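Local atomic coordinates of PH1570-like domain-containing protein (Pyrococcus horikoshii, PDB entry 2HQ4), a protein that is of unknown function, a hypothetical archaeal protein of the PH1570 family whose single chain is built on an antiparallel beta sheet with helices packed against it. Residues A[16-21]-A[68-73]. Residues are numbered along the deposited sequence; the frame is centred on the assembly and turned at random.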
# COMPACT_ATOMS: atom_id res chain seq x y z
N LEU A 16 -5.19 13.80 -8.03
CA LEU A 16 -5.10 12.34 -7.87
C LEU A 16 -5.19 11.62 -9.21
O LEU A 16 -6.16 11.82 -9.96
CB LEU A 16 -6.21 11.86 -6.95
CG LEU A 16 -6.39 10.34 -6.77
CD1 LEU A 16 -5.16 9.71 -6.02
CD2 LEU A 16 -7.68 10.08 -6.03
N GLU A 17 -4.18 10.79 -9.49
CA GLU A 17 -4.20 9.86 -10.62
C GLU A 17 -4.06 8.46 -10.08
O GLU A 17 -3.21 8.19 -9.24
CB GLU A 17 -3.02 10.07 -11.57
CG GLU A 17 -2.77 11.46 -12.05
CD GLU A 17 -1.44 11.54 -12.79
OE1 GLU A 17 -0.35 11.72 -12.14
OE2 GLU A 17 -1.50 11.35 -14.01
N VAL A 18 -4.86 7.55 -10.62
CA VAL A 18 -4.86 6.16 -10.21
C VAL A 18 -4.31 5.34 -11.41
O VAL A 18 -4.62 5.63 -12.56
CB VAL A 18 -6.27 5.75 -9.85
CG1 VAL A 18 -6.34 4.29 -9.54
CG2 VAL A 18 -6.76 6.55 -8.61
N PHE A 19 -3.50 4.33 -11.11
CA PHE A 19 -2.77 3.57 -12.14
C PHE A 19 -3.09 2.10 -11.94
O PHE A 19 -3.81 1.75 -10.99
CB PHE A 19 -1.27 3.87 -12.00
CG PHE A 19 -0.93 5.29 -12.27
CD1 PHE A 19 -0.89 6.22 -11.25
CD2 PHE A 19 -0.70 5.71 -13.58
CE1 PHE A 19 -0.57 7.52 -11.51
CE2 PHE A 19 -0.41 7.02 -13.86
CZ PHE A 19 -0.34 7.94 -12.81
N GLU A 20 -2.55 1.20 -12.79
CA GLU A 20 -2.96 -0.21 -12.68
C GLU A 20 -2.61 -0.78 -11.30
O GLU A 20 -3.36 -1.61 -10.70
CB GLU A 20 -2.21 -1.09 -13.71
CG GLU A 20 -2.73 -1.11 -15.08
CD GLU A 20 -4.22 -1.39 -15.17
OE1 GLU A 20 -4.70 -2.44 -14.71
OE2 GLU A 20 -4.88 -0.53 -15.75
N ASN A 21 -1.44 -0.39 -10.80
CA ASN A 21 -0.96 -0.97 -9.53
C ASN A 21 -0.52 0.12 -8.57
O ASN A 21 0.42 -0.07 -7.78
CB ASN A 21 0.23 -1.95 -9.77
CG ASN A 21 1.50 -1.22 -10.20
OD1 ASN A 21 1.47 -0.25 -10.97
ND2 ASN A 21 2.63 -1.67 -9.68
N GLU A 68 -14.50 2.33 -10.12
CA GLU A 68 -14.93 2.19 -11.51
C GLU A 68 -13.73 1.83 -12.40
O GLU A 68 -13.77 0.87 -13.17
CB GLU A 68 -15.65 3.48 -11.98
CG GLU A 68 -16.78 3.27 -13.01
CD GLU A 68 -17.57 4.56 -13.28
OE1 GLU A 68 -17.02 5.68 -13.04
OE2 GLU A 68 -18.77 4.46 -13.69
N PHE A 69 -12.63 2.58 -12.24
CA PHE A 69 -11.38 2.31 -12.95
C PHE A 69 -10.86 0.87 -12.76
O PHE A 69 -10.50 0.20 -13.75
CB PHE A 69 -10.31 3.33 -12.56
CG PHE A 69 -8.99 3.11 -13.26
CD1 PHE A 69 -8.87 3.32 -14.62
CD2 PHE A 69 -7.88 2.69 -12.54
CE1 PHE A 69 -7.65 3.13 -15.28
CE2 PHE A 69 -6.67 2.48 -13.18
CZ PHE A 69 -6.55 2.71 -14.57
N TRP A 70 -10.83 0.41 -11.51
CA TRP A 70 -10.32 -0.92 -11.21
C TRP A 70 -11.37 -2.05 -11.30
O TRP A 70 -11.03 -3.22 -11.13
CB TRP A 70 -9.69 -0.94 -9.82
CG TRP A 70 -8.31 -0.31 -9.76
CD1 TRP A 70 -7.35 -0.33 -10.74
CD2 TRP A 70 -7.75 0.39 -8.66
NE1 TRP A 70 -6.21 0.32 -10.30
CE2 TRP A 70 -6.43 0.78 -9.03
CE3 TRP A 70 -8.22 0.73 -7.39
CZ2 TRP A 70 -5.59 1.49 -8.17
CZ3 TRP A 70 -7.37 1.46 -6.53
CH2 TRP A 70 -6.07 1.83 -6.94
N ASN A 71 -12.63 -1.66 -11.55
CA ASN A 71 -13.80 -2.56 -11.56
C ASN A 71 -13.88 -3.39 -10.26
O ASN A 71 -13.88 -4.62 -10.26
CB ASN A 71 -13.82 -3.45 -12.83
CG ASN A 71 -15.15 -4.23 -12.98
OD1 ASN A 71 -16.20 -3.77 -12.54
ND2 ASN A 71 -15.07 -5.42 -13.58
N ILE A 72 -13.93 -2.68 -9.14
CA ILE A 72 -13.92 -3.32 -7.85
C ILE A 72 -15.15 -2.88 -7.06
O ILE A 72 -15.50 -1.70 -7.05
CB ILE A 72 -12.62 -2.98 -7.07
CG1 ILE A 72 -11.44 -3.74 -7.65
CG2 ILE A 72 -12.74 -3.36 -5.59
CD1 ILE A 72 -10.10 -3.32 -7.01
N TYR A 73 -15.79 -3.84 -6.40
CA TYR A 73 -16.89 -3.58 -5.49
C TYR A 73 -16.37 -3.41 -4.07
O TYR A 73 -15.71 -4.29 -3.52
CB TYR A 73 -17.96 -4.70 -5.57
CG TYR A 73 -19.25 -4.35 -4.85
CD1 TYR A 73 -20.25 -3.61 -5.49
CD2 TYR A 73 -19.45 -4.73 -3.51
CE1 TYR A 73 -21.46 -3.26 -4.80
CE2 TYR A 73 -20.63 -4.39 -2.82
CZ TYR A 73 -21.63 -3.66 -3.47
OH TYR A 73 -22.81 -3.33 -2.78
O HOH W 1 -7.80 -1.49 -14.28
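Val18 lays its CG1 methyl over one face of the Trp70 indole, while the carbonyl oxygen of Phe19 and water 1 sit at the edge of the same ring, near its plane; the water also lies over one Phe69 face, offset toward the rim. The methyl stands 3.2 Å above the indole plane, displaced toward the rim, and Val18 CG1 to Trp70 CZ2 is likewise 3.2 Å, closer than an ordinary carbon-carbon contact, so its exact value is doubtful. With CG1 anti to the backbone N (chi1 175°), the valine presents this branch to both aromatic residues: Val18 CG1 also lies 3.7 Å from Phe69 CD2, approaching that ring obliquely. Phe19 O is shared by the two rings as well, meeting the Phe69 edge at CE2 in plane.

The polar link is the hydrogen bond from Trp70 NE1 to Phe19 O, 2.9 Å long. Its N-H...O angle of 140° shows a bent bond; the donor is tilted 29° from the carbonyl plane. It gives the buried indole N-H an acceptor and ties Trp70, near the end of helix 61-70, to the backbone of Phe19. Glu20 points its first side-chain bond away from Phe69, yet its chain, bent at chi2, returns the carboxylate to that ring, with Glu20 OE2 3.8 Å from Phe69 CZ. Water 1 can donate to Glu20 OE1 and Phe69 O, but has more acceptors around it than protons, so both bonds need not form at once.

Asn71 takes positive phi in the Schellman motif that closes helix 61-70. Strand 16-19 lies between strands 10-13 and 22-25 of the antiparallel sheet, and Met10 and Cys12 on the former touch Phe69 and Val18, respectively. Trp70 also packs on Leu43 and Leu44, so its indole bridges this part of the sheet and helix 40-55.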